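PDB 5Y7Q: fanconi-associated nuclease 1 homolog from Pseudomonas aeruginosa, which belongs to the FAN1 family of VRR-NUC nucleases, has HTH, SAP-like and nuclease regions, and is bound to DNA in this structure. Local coordinates for residues F201-L204 with W205-W208; A430-H433 with P434-A438; E225-A228 with D229-G232; L245-C248 with R249-D253. All blocks are in the same frame, centred on the assembly; numbering follows the deposited sequence.

In the fold
Along the chain the order is contacts 1, 3, 4 and, much later, 2. Contact 1 lies in the loop between helices 190-201 and 209-215. Contact 3 is in the loop before helix 236-253, which carries contact 4. Contact 2 comes from the loop between helices 420-423 and 447-450. Its centre is about 11 Å from that of contact 1 and about 10 Å from that of contact 3, and it touches both. Contacts 1 and 4 also touch, with centres about 17 Å apart. Those of contacts 3 and 4 are about 30 Å apart. Contact 2 joins a distant part of the sequence to two earlier loops, and contact 1 meets the DNA.

Contact 1: residues F201-L204 with W205-W208; sequences FGNL and WQDW. With nucleotides of chain D.
Asn203 folds its amide back against Trp205 and Gln206 to form an Asx turn, closed by a weak i to i+2 bond. The turn lies in the loop after helix 190-201, just past Gly202, whose positive phi ends the helical run. Starting at the root of the side chain, Asn203 CB packs against the indole, 3.6 Å from Trp205 CD1. Next, CG lies between the backbone N and the carbonyl carbon (chi1 64°), which brings the amide over the indole near NE1. The amide and ring planes are only 18° apart. At one branch tip, OD1 sits 3.0 Å above one indole face, toward its rim. OD1 also takes the backbone N of Gln206 at 3.3 Å, while its bond from the backbone N of Trp205 is weak. The other tip, ND2, gives a nearly straight bond (172°) to Gln206 OE1 at 3.2 Å. It meets a lone pair of that oxygen, and the two amides are nearly coplanar. Two acceptor bonds and one donor bond thus fix how the Asn203 amide is turned. Gln206 CB makes a CH-pi contact over the face of Phe201, 3.7 Å from the ring centroid. Arg197 of the preceding helix bonds the carbonyl oxygens of Leu204 and Gln206. On the indole face opposite Asn203 lies the base of DC11 of chain D, whose C5 is 3.4 Å from Trp205 CD2.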
loop_
_atom_site.group_PDB
_atom_site.type_symbol
_atom_site.label_atom_id
_atom_site.label_comp_id
_atom_site.label_asym_id
_atom_site.label_seq_id
_atom_site.Cartn_x
_atom_site.Cartn_y
_atom_site.Cartn_z
ATOM N N PHE A 201 7.193 -9.473 -10.513
ATOM C CA PHE A 201 7.040 -8.196 -9.826
ATOM C C PHE A 201 7.564 -8.176 -8.400
ATOM O O PHE A 201 7.766 -7.085 -7.858
ATOM C CB PHE A 201 5.571 -7.779 -9.779
ATOM C CG PHE A 201 5.068 -7.183 -11.058
ATOM C CD1 PHE A 201 5.650 -6.052 -11.588
ATOM C CD2 PHE A 201 4.003 -7.749 -11.729
ATOM C CE1 PHE A 201 5.179 -5.501 -12.783
ATOM C CE2 PHE A 201 3.518 -7.195 -12.914
ATOM C CZ PHE A 201 4.108 -6.082 -13.448
ATOM N N GLY A 202 7.806 -9.331 -7.787
ATOM C CA GLY A 202 8.079 -9.365 -6.361
ATOM C C GLY A 202 6.888 -9.103 -5.457
ATOM O O GLY A 202 7.086 -8.901 -4.259
ATOM N N ASN A 203 5.659 -9.154 -5.976
ATOM C CA ASN A 203 4.436 -8.862 -5.230
ATOM C C ASN A 203 3.246 -9.164 -6.138
ATOM O O ASN A 203 3.389 -9.243 -7.362
ATOM C CB ASN A 203 4.384 -7.396 -4.772
ATOM C CG ASN A 203 4.336 -6.417 -5.950
ATOM O OD1 ASN A 203 3.282 -6.159 -6.524
ATOM N ND2 ASN A 203 5.484 -5.900 -6.328
ATOM N N LEU A 204 2.065 -9.301 -5.534
ATOM C CA LEU A 204 0.856 -9.555 -6.307
ATOM C C LEU A 204 -0.011 -8.326 -6.595
ATOM O O LEU A 204 -1.016 -8.463 -7.303
ATOM C CB LEU A 204 0.022 -10.623 -5.613
ATOM C CG LEU A 204 0.600 -11.996 -5.992
ATOM C CD1 LEU A 204 0.041 -13.094 -5.140
ATOM C CD2 LEU A 204 0.363 -12.271 -7.491
ATOM N N TRP A 205 0.335 -7.125 -6.109
ATOM C CA TRP A 205 -0.584 -6.014 -6.360
ATOM C C TRP A 205 -0.429 -5.385 -7.748
ATOM O O TRP A 205 -1.373 -4.754 -8.232
ATOM C CB TRP A 205 -0.467 -4.941 -5.263
ATOM C CG TRP A 205 0.897 -4.433 -4.974
ATOM C CD1 TRP A 205 1.800 -4.945 -4.079
ATOM C CD2 TRP A 205 1.515 -3.287 -5.550
ATOM N NE1 TRP A 205 2.953 -4.194 -4.078
ATOM C CE2 TRP A 205 2.805 -3.168 -4.974
ATOM C CE3 TRP A 205 1.108 -2.345 -6.498
ATOM C CZ2 TRP A 205 3.688 -2.147 -5.322
ATOM C CZ3 TRP A 205 1.985 -1.324 -6.835
ATOM C CH2 TRP A 205 3.265 -1.239 -6.253
ATOM N N GLN A 206 0.702 -5.563 -8.417
ATOM C CA GLN A 206 0.934 -4.945 -9.720
ATOM C C GLN A 206 0.400 -5.831 -10.846
ATOM O O GLN A 206 0.597 -7.049 -10.843
ATOM C CB GLN A 206 2.433 -4.672 -9.921
ATOM C CG GLN A 206 3.120 -3.896 -8.752
ATOM C CD GLN A 206 4.475 -3.275 -9.126
ATOM O OE1 GLN A 206 5.532 -3.672 -8.614
ATOM N NE2 GLN A 206 4.437 -2.277 -9.996
ATOM N N ASP A 207 -0.282 -5.207 -11.808
ATOM C CA ASP A 207 -0.908 -5.892 -12.930
ATOM C C ASP A 207 0.036 -5.918 -14.120
ATOM O O ASP A 207 1.110 -5.302 -14.112
ATOM C CB ASP A 207 -2.203 -5.196 -13.349
ATOM C CG ASP A 207 -3.358 -5.475 -12.403
ATOM O OD1 ASP A 207 -3.133 -6.080 -11.328
ATOM O OD2 ASP A 207 -4.501 -5.078 -12.730
ATOM N N TRP A 208 -0.399 -6.601 -15.189
ATOM C CA TRP A 208 0.310 -6.524 -16.457
ATOM C C TRP A 208 0.096 -5.180 -17.148
ATOM O O TRP A 208 0.904 -4.802 -18.002
ATOM C CB TRP A 208 -0.119 -7.655 -17.388
ATOM C CG TRP A 208 -0.357 -8.984 -16.726
ATOM C CD1 TRP A 208 -1.538 -9.441 -16.201
ATOM C CD2 TRP A 208 0.594 -10.038 -16.546
ATOM N NE1 TRP A 208 -1.373 -10.713 -15.693
ATOM C CE2 TRP A 208 -0.074 -11.098 -15.891
ATOM C CE3 TRP A 208 1.950 -10.179 -16.844
ATOM C CZ2 TRP A 208 0.568 -12.278 -15.544
ATOM C CZ3 TRP A 208 2.586 -11.347 -16.498
ATOM C CH2 TRP A 208 1.896 -12.385 -15.856
ATOM P P DC D 11 -5.094 0.724 -0.447
ATOM O OP1 DC D 11 -5.982 1.702 0.246
ATOM O OP2 DC D 11 -3.776 0.354 0.138
ATOM O "O5'" DC D 11 -4.879 1.161 -1.989
ATOM C "C5'" DC D 11 -4.809 0.163 -3.050
ATOM C "C4'" DC D 11 -4.016 0.690 -4.253
ATOM O "O4'" DC D 11 -2.627 0.913 -3.865
ATOM C "C3'" DC D 11 -3.928 -0.247 -5.466
ATOM O "O3'" DC D 11 -3.659 0.530 -6.655
ATOM C "C2'" DC D 11 -2.703 -1.063 -5.098
ATOM C "C1'" DC D 11 -1.805 0.078 -4.651
ATOM N N1 DC D 11 -0.637 -0.325 -3.851
ATOM C C2 DC D 11 0.388 0.599 -3.661
ATOM O O2 DC D 11 0.266 1.731 -4.160
ATOM N N3 DC D 11 1.481 0.232 -2.934
ATOM C C4 DC D 11 1.555 -0.998 -2.411
ATOM N N4 DC D 11 2.645 -1.314 -1.706
ATOM C C5 DC D 11 0.509 -1.955 -2.592
ATOM C C6 DC D 11 -0.558 -1.581 -3.316
#

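Contact 2: residues A430-H433 with P434-A438; sequences AFFH and PFHSA
His433 and His436 lay their imidazoles against each other across a tight turn. The rings form an offset stack with centroids 3.6 Å apart and planes 10° apart. His433 CG lies between its backbone N and carbonyl carbon (chi1 52°), which folds its ring back over that of His436. The two nitrogens of His433 are used in different directions. ND1 accepts the backbone N of Phe435 at 3.2 Å, and this donor lies in the plane of the imidazole. NE2 bonds to the backbone O of Phe201, at the end of helix 190-201. Together these bonds limit the rotation of the ring.

His436 points into the bend of the loop. Its NE2 accepts the backbone N of Phe432 at 2.9 Å, with the donor tilted from the ring plane. A weaker bond reaches the same atom from the backbone N of His433. One acceptor atom therefore gathers two successive backbone N-H groups.

Two phenylalanines also meet this imidazole. The edge of His436 meets the face of Phe432 in a T-shaped pair, with planes at 84°. His436 CE1 lies over the centre of that phenyl ring, 3.6 Å from Phe432 CZ. Phe431 presents its own edge to a face of His436 in an offset edge-to-face pair, and its CD1 is 3.8 Å from His436 CB. The Phe435 ring meets Phe211 edge-to-face, and its side chain also touches Tyr200. The whole is a buried aromatic cluster of Phe431, Phe432, His433 and His436, built around a type I beta turn from His433 to His436.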
loop_
_atom_site.group_PDB
_atom_site.type_symbol
_atom_site.label_atom_id
_atom_site.label_comp_id
_atom_site.label_asym_id
_atom_site.label_seq_id
_atom_site.Cartn_x
_atom_site.Cartn_y
_atom_site.Cartn_z
ATOM N N ALA A 430 17.916 -4.416 -5.078
ATOM C CA ALA A 430 17.001 -3.307 -4.839
ATOM C C ALA A 430 16.025 -3.091 -5.983
ATOM O O ALA A 430 14.896 -2.650 -5.737
ATOM C CB ALA A 430 17.778 -2.024 -4.563
ATOM N N PHE A 431 16.438 -3.354 -7.227
ATOM C CA PHE A 431 15.576 -3.220 -8.403
ATOM C C PHE A 431 15.775 -4.436 -9.309
ATOM O O PHE A 431 16.902 -4.711 -9.747
ATOM C CB PHE A 431 15.875 -1.929 -9.175
ATOM C CG PHE A 431 15.885 -0.681 -8.324
ATOM C CD1 PHE A 431 14.798 0.193 -8.338
ATOM C CD2 PHE A 431 16.982 -0.355 -7.534
ATOM C CE1 PHE A 431 14.791 1.363 -7.558
ATOM C CE2 PHE A 431 16.973 0.822 -6.738
ATOM C CZ PHE A 431 15.867 1.678 -6.753
ATOM N N PHE A 432 14.706 -5.220 -9.505
ATOM C CA PHE A 432 14.681 -6.326 -10.455
ATOM C C PHE A 432 13.750 -6.164 -11.673
ATOM O O PHE A 432 13.543 -7.151 -12.398
ATOM C CB PHE A 432 14.385 -7.634 -9.723
ATOM C CG PHE A 432 13.465 -7.487 -8.574
ATOM C CD1 PHE A 432 12.126 -7.803 -8.710
ATOM C CD2 PHE A 432 13.933 -7.041 -7.349
ATOM C CE1 PHE A 432 11.272 -7.676 -7.653
ATOM C CE2 PHE A 432 13.073 -6.895 -6.285
ATOM C CZ PHE A 432 11.742 -7.218 -6.434
ATOM N N HIS A 433 13.117 -5.013 -11.892
ATOM C CA HIS A 433 12.315 -4.848 -13.103
ATOM C C HIS A 433 12.086 -3.353 -13.352
ATOM O O HIS A 433 12.419 -2.515 -12.508
ATOM C CB HIS A 433 10.985 -5.612 -12.985
ATOM C CG HIS A 433 10.219 -5.292 -11.739
ATOM N ND1 HIS A 433 9.592 -4.080 -11.540
ATOM C CD2 HIS A 433 9.995 -6.020 -10.618
ATOM C CE1 HIS A 433 9.008 -4.081 -10.353
ATOM N NE2 HIS A 433 9.218 -5.255 -9.785
ATOM N N PRO A 434 11.509 -2.986 -14.501
ATOM C CA PRO A 434 11.408 -1.565 -14.866
ATOM C C PRO A 434 10.417 -0.743 -14.060
ATOM O O PRO A 434 10.328 0.462 -14.313
ATOM C CB PRO A 434 10.977 -1.615 -16.338
ATOM C CG PRO A 434 11.409 -2.890 -16.805
ATOM C CD PRO A 434 11.230 -3.835 -15.671
ATOM N N PHE A 435 9.559 -1.364 -13.255
ATOM C CA PHE A 435 8.373 -0.733 -12.676
ATOM C C PHE A 435 8.440 -0.400 -11.177
ATOM O O PHE A 435 7.383 -0.221 -10.567
ATOM C CB PHE A 435 7.164 -1.593 -13.005
ATOM C CG PHE A 435 7.067 -1.899 -14.472
ATOM C CD1 PHE A 435 6.584 -0.947 -15.356
ATOM C CD2 PHE A 435 7.528 -3.096 -14.973
ATOM C CE1 PHE A 435 6.518 -1.205 -16.706
ATOM C CE2 PHE A 435 7.469 -3.360 -16.323
ATOM C CZ PHE A 435 6.958 -2.414 -17.195
ATOM N N HIS A 436 9.612 -0.430 -10.538
ATOM C CA HIS A 436 9.709 -0.066 -9.113
ATOM C C HIS A 436 9.509 1.427 -8.863
ATOM O O HIS A 436 10.258 2.266 -9.375
ATOM C CB HIS A 436 11.072 -0.430 -8.528
ATOM C CG HIS A 436 11.404 -1.884 -8.569
ATOM N ND1 HIS A 436 11.044 -2.753 -7.566
ATOM C CD2 HIS A 436 12.118 -2.607 -9.460
ATOM C CE1 HIS A 436 11.495 -3.960 -7.851
ATOM N NE2 HIS A 436 12.149 -3.898 -8.996
ATOM N N SER A 437 8.558 1.767 -7.997
ATOM C CA SER A 437 8.484 3.161 -7.575
ATOM C C SER A 437 9.489 3.491 -6.462
ATOM O O SER A 437 9.890 4.647 -6.345
ATOM C CB SER A 437 7.055 3.510 -7.159
ATOM O OG SER A 437 6.815 3.084 -5.843
ATOM N N ALA A 438 9.956 2.491 -5.719
ATOM C CA ALA A 438 10.938 2.575 -4.648
ATOM C C ALA A 438 11.809 1.331 -4.659
ATOM O O ALA A 438 11.394 0.284 -5.165
ATOM C CB ALA A 438 10.241 2.671 -3.286
#

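Contact 3: residues E225-A228 with D229-G232; sequences EFSA and DSRG
Ser227 lays its hydroxyl over the side chain of Ser230, with Ser227 OG 3.3 Å from Ser230 CB. The torsion that does this places OG between the backbone N and the carbonyl carbon of Ser227 (chi1 59°). OG is also near the backbone N of Ser230, but the angle is too poor for a bond. The bond that closes the turn is a backbone one, from Ser230 N to Ser227 O at 3.0 Å. It makes a type I beta turn from Ser227 to Ser230, with Ala228 and Asp229 at its corner. These two corner residues are exposed.

The inner side is different. The CB of buried Ser230 lies obliquely near the Phe226 ring, 4.3 Å from Phe226 CD2. With chi1 at -175°, Ser230 OG lies opposite its own backbone N and bonds to the backbone O of Phe431. That bond satisfies a buried hydroxyl.

The turn belongs to the loop between helices 209-215 and 236-253. Helix 42-57 borders it: Phe226 packs on Trp53 and Arg57, and Arg57 NH2 bonds to Ser227 O. Arg231 completes the junction just beyond that helix, through a salt bridge to Asp60.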
loop_
_atom_site.group_PDB
_atom_site.type_symbol
_atom_site.label_atom_id
_atom_site.label_comp_id
_atom_site.label_asym_id
_atom_site.label_seq_id
_atom_site.Cartn_x
_atom_site.Cartn_y
_atom_site.Cartn_z
ATOM N N GLU A 225 19.882 0.716 -13.866
ATOM C CA GLU A 225 20.629 -0.367 -14.490
ATOM C C GLU A 225 21.074 -1.310 -13.379
ATOM O O GLU A 225 21.939 -0.966 -12.569
ATOM C CB GLU A 225 21.796 0.173 -15.319
ATOM C CG GLU A 225 21.369 0.938 -16.617
ATOM C CD GLU A 225 20.191 0.286 -17.407
ATOM O OE1 GLU A 225 19.005 0.495 -17.044
ATOM O OE2 GLU A 225 20.444 -0.426 -18.405
ATOM N N PHE A 226 20.471 -2.501 -13.345
ATOM C CA PHE A 226 20.680 -3.497 -12.307
ATOM C C PHE A 226 21.224 -4.773 -12.934
ATOM O O PHE A 226 21.148 -4.976 -14.150
ATOM C CB PHE A 226 19.385 -3.796 -11.540
ATOM C CG PHE A 226 18.175 -3.918 -12.421
ATOM C CD1 PHE A 226 17.355 -2.821 -12.646
ATOM C CD2 PHE A 226 17.859 -5.125 -13.032
ATOM C CE1 PHE A 226 16.233 -2.922 -13.470
ATOM C CE2 PHE A 226 16.741 -5.244 -13.861
ATOM C CZ PHE A 226 15.924 -4.132 -14.082
ATOM N N SER A 227 21.789 -5.627 -12.085
ATOM C CA SER A 227 22.463 -6.825 -12.566
ATOM C C SER A 227 21.490 -7.744 -13.295
ATOM O O SER A 227 20.324 -7.874 -12.913
ATOM C CB SER A 227 23.113 -7.569 -11.399
ATOM O OG SER A 227 22.142 -7.941 -10.438
ATOM N N ALA A 228 21.982 -8.391 -14.351
ATOM C CA ALA A 228 21.175 -9.355 -15.088
ATOM C C ALA A 228 20.832 -10.591 -14.267
ATOM O O ALA A 228 20.016 -11.400 -14.721
ATOM C CB ALA A 228 21.889 -9.774 -16.372
ATOM N N ASP A 229 21.442 -10.775 -13.098
ATOM C CA ASP A 229 21.067 -11.846 -12.188
ATOM C C ASP A 229 20.132 -11.392 -11.069
ATOM O O ASP A 229 19.818 -12.191 -10.178
ATOM C CB ASP A 229 22.315 -12.490 -11.592
ATOM C CG ASP A 229 22.218 -14.001 -11.557
ATOM O OD1 ASP A 229 22.823 -14.656 -12.438
ATOM O OD2 ASP A 229 21.518 -14.526 -10.661
ATOM N N SER A 230 19.696 -10.132 -11.086
ATOM C CA SER A 230 18.852 -9.585 -10.028
ATOM C C SER A 230 17.418 -10.090 -10.167
ATOM O O SER A 230 16.857 -10.085 -11.271
ATOM C CB SER A 230 18.883 -8.056 -10.077
ATOM O OG SER A 230 18.174 -7.482 -8.994
ATOM N N ARG A 231 16.834 -10.542 -9.052
ATOM C CA ARG A 231 15.439 -10.981 -9.053
ATOM C C ARG A 231 14.845 -10.912 -7.649
ATOM O O ARG A 231 15.554 -10.959 -6.634
ATOM C CB ARG A 231 15.280 -12.403 -9.616
ATOM C CG ARG A 231 16.523 -13.263 -9.527
ATOM C CD ARG A 231 16.318 -14.462 -8.644
ATOM N NE ARG A 231 16.746 -15.698 -9.295
ATOM C CZ ARG A 231 17.019 -16.831 -8.658
ATOM N NH1 ARG A 231 16.928 -16.894 -7.340
ATOM N NH2 ARG A 231 17.390 -17.900 -9.346
ATOM N N GLY A 232 13.517 -10.841 -7.622
ATOM C CA GLY A 232 12.759 -10.794 -6.396
ATOM C C GLY A 232 13.014 -11.948 -5.455
ATOM O O GLY A 232 13.404 -11.741 -4.303
#

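Contact 4: residues L245-C248 with R249-D253; sequences LFDC and RQRFD
The ring of Phe246 and the amide of Gln250 pack obliquely along one flank of helix 236-253, their planes 23° apart. Phe246 CE1 comes 3.7 Å from Gln250 CD, and the aliphatic Gln250 CG lies beside the same carbon. Gln250 is bent at chi2 (-92°), which lays its amide along the ring. Leu204 also packs on the Phe246 side chain.

One residue further on, round the helix, the next pair is charged. The carboxylate of Asp247 approaches the edge of the Arg251 guanidinium, near its plane. Asp247 OD2 and Arg251 NH1 form a rather long salt bridge at 3.5 Å. Arg251 CD also lies beside that oxygen, at 3.7 Å.

Both pairs are spaced i to i+4, as are the backbone bonds beneath them. Gln250 N donates to Phe246 O at 3.0 Å, and Arg251 N donates to Asp247 O at the same distance. Cys248 and Phe252 lie on another flank. Cys248 packs on Leu282 of helix 273-292, and the Phe252 ring meets Phe286 and His289 edge-to-face.

Arg251 also bridges to Glu256 through NH2. With a carboxylate at each of two nitrogens, its positive charge is probably well balanced, although the bridge to Asp247 is long.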
loop_
_atom_site.group_PDB
_atom_site.type_symbol
_atom_site.label_atom_id
_atom_site.label_comp_id
_atom_site.label_asym_id
_atom_site.label_seq_id
_atom_site.Cartn_x
_atom_site.Cartn_y
_atom_site.Cartn_z
ATOM N N LEU A 245 0.893 -16.916 2.603
ATOM C CA LEU A 245 0.399 -15.804 3.395
ATOM C C LEU A 245 -0.705 -15.096 2.650
ATOM O O LEU A 245 -1.796 -14.898 3.193
ATOM C CB LEU A 245 1.528 -14.840 3.744
ATOM C CG LEU A 245 2.692 -15.499 4.489
ATOM C CD1 LEU A 245 3.794 -14.494 4.760
ATOM C CD2 LEU A 245 2.186 -16.120 5.776
ATOM N N PHE A 246 -0.468 -14.774 1.374
ATOM C CA PHE A 246 -1.483 -14.091 0.569
ATOM C C PHE A 246 -2.809 -14.827 0.637
ATOM O O PHE A 246 -3.858 -14.223 0.905
ATOM C CB PHE A 246 -1.001 -13.966 -0.870
ATOM C CG PHE A 246 -1.918 -13.178 -1.763
ATOM C CD1 PHE A 246 -2.982 -13.790 -2.413
ATOM C CD2 PHE A 246 -1.690 -11.833 -1.998
ATOM C CE1 PHE A 246 -3.816 -13.067 -3.247
ATOM C CE2 PHE A 246 -2.533 -11.107 -2.840
ATOM C CZ PHE A 246 -3.586 -11.725 -3.461
ATOM N N ASP A 247 -2.768 -16.151 0.434
ATOM C CA ASP A 247 -3.955 -16.983 0.611
ATOM C C ASP A 247 -4.600 -16.761 1.980
ATOM O O ASP A 247 -5.826 -16.616 2.089
ATOM C CB ASP A 247 -3.580 -18.452 0.412
ATOM C CG ASP A 247 -4.787 -19.383 0.460
ATOM O OD1 ASP A 247 -5.824 -19.079 -0.188
ATOM O OD2 ASP A 247 -4.688 -20.428 1.150
ATOM N N CYS A 248 -3.785 -16.716 3.041
ATOM C CA CYS A 248 -4.344 -16.559 4.380
ATOM C C CYS A 248 -5.084 -15.240 4.514
ATOM O O CYS A 248 -6.203 -15.201 5.032
ATOM C CB CYS A 248 -3.249 -16.669 5.437
ATOM S SG CYS A 248 -2.777 -18.367 5.793
ATOM N N ARG A 249 -4.475 -14.147 4.052
ATOM C CA ARG A 249 -5.151 -12.857 4.098
ATOM C C ARG A 249 -6.478 -12.917 3.356
ATOM O O ARG A 249 -7.495 -12.430 3.863
ATOM C CB ARG A 249 -4.246 -11.772 3.520
ATOM C CG ARG A 249 -4.875 -10.408 3.417
ATOM C CD ARG A 249 -3.840 -9.382 2.966
ATOM N NE ARG A 249 -2.679 -9.349 3.866
ATOM C CZ ARG A 249 -2.424 -8.398 4.770
ATOM N NH1 ARG A 249 -3.247 -7.360 4.910
ATOM N NH2 ARG A 249 -1.334 -8.481 5.537
ATOM N N GLN A 250 -6.501 -13.554 2.178
ATOM C CA GLN A 250 -7.757 -13.718 1.448
ATOM C C GLN A 250 -8.827 -14.388 2.311
ATOM O O GLN A 250 -9.918 -13.835 2.524
ATOM C CB GLN A 250 -7.512 -14.531 0.180
ATOM C CG GLN A 250 -6.557 -13.876 -0.793
ATOM C CD GLN A 250 -7.270 -13.028 -1.818
ATOM O OE1 GLN A 250 -7.889 -13.553 -2.752
ATOM N NE2 GLN A 250 -7.193 -11.709 -1.654
ATOM N N ARG A 251 -8.524 -15.582 2.831
ATOM C CA ARG A 251 -9.533 -16.320 3.589
ATOM C C ARG A 251 -9.989 -15.542 4.822
ATOM O O ARG A 251 -11.174 -15.572 5.175
ATOM C CB ARG A 251 -9.001 -17.698 3.978
ATOM C CG ARG A 251 -8.885 -18.688 2.821
ATOM C CD ARG A 251 -7.764 -19.700 3.059
ATOM N NE ARG A 251 -8.042 -20.619 4.167
ATOM C CZ ARG A 251 -7.125 -21.383 4.764
ATOM N NH1 ARG A 251 -5.860 -21.337 4.368
ATOM N NH2 ARG A 251 -7.469 -22.190 5.764
ATOM N N PHE A 252 -9.067 -14.831 5.486
ATOM C CA PHE A 252 -9.460 -13.985 6.614
ATOM C C PHE A 252 -10.454 -12.921 6.170
ATOM O O PHE A 252 -11.528 -12.764 6.767
ATOM C CB PHE A 252 -8.229 -13.340 7.253
ATOM C CG PHE A 252 -8.556 -12.318 8.317
ATOM C CD1 PHE A 252 -9.248 -12.685 9.465
ATOM C CD2 PHE A 252 -8.157 -10.993 8.175
ATOM C CE1 PHE A 252 -9.547 -11.745 10.444
ATOM C CE2 PHE A 252 -8.450 -10.049 9.153
ATOM C CZ PHE A 252 -9.145 -10.424 10.287
ATOM N N ASP A 253 -10.118 -12.199 5.098
ATOM C CA ASP A 253 -11.010 -11.191 4.537
ATOM C C ASP A 253 -12.356 -11.763 4.101
ATOM O O ASP A 253 -13.300 -10.990 3.904
ATOM C CB ASP A 253 -10.329 -10.493 3.356
ATOM C CG ASP A 253 -9.559 -9.261 3.779
ATOM O OD1 ASP A 253 -10.060 -8.553 4.674
ATOM O OD2 ASP A 253 -8.465 -8.999 3.228
#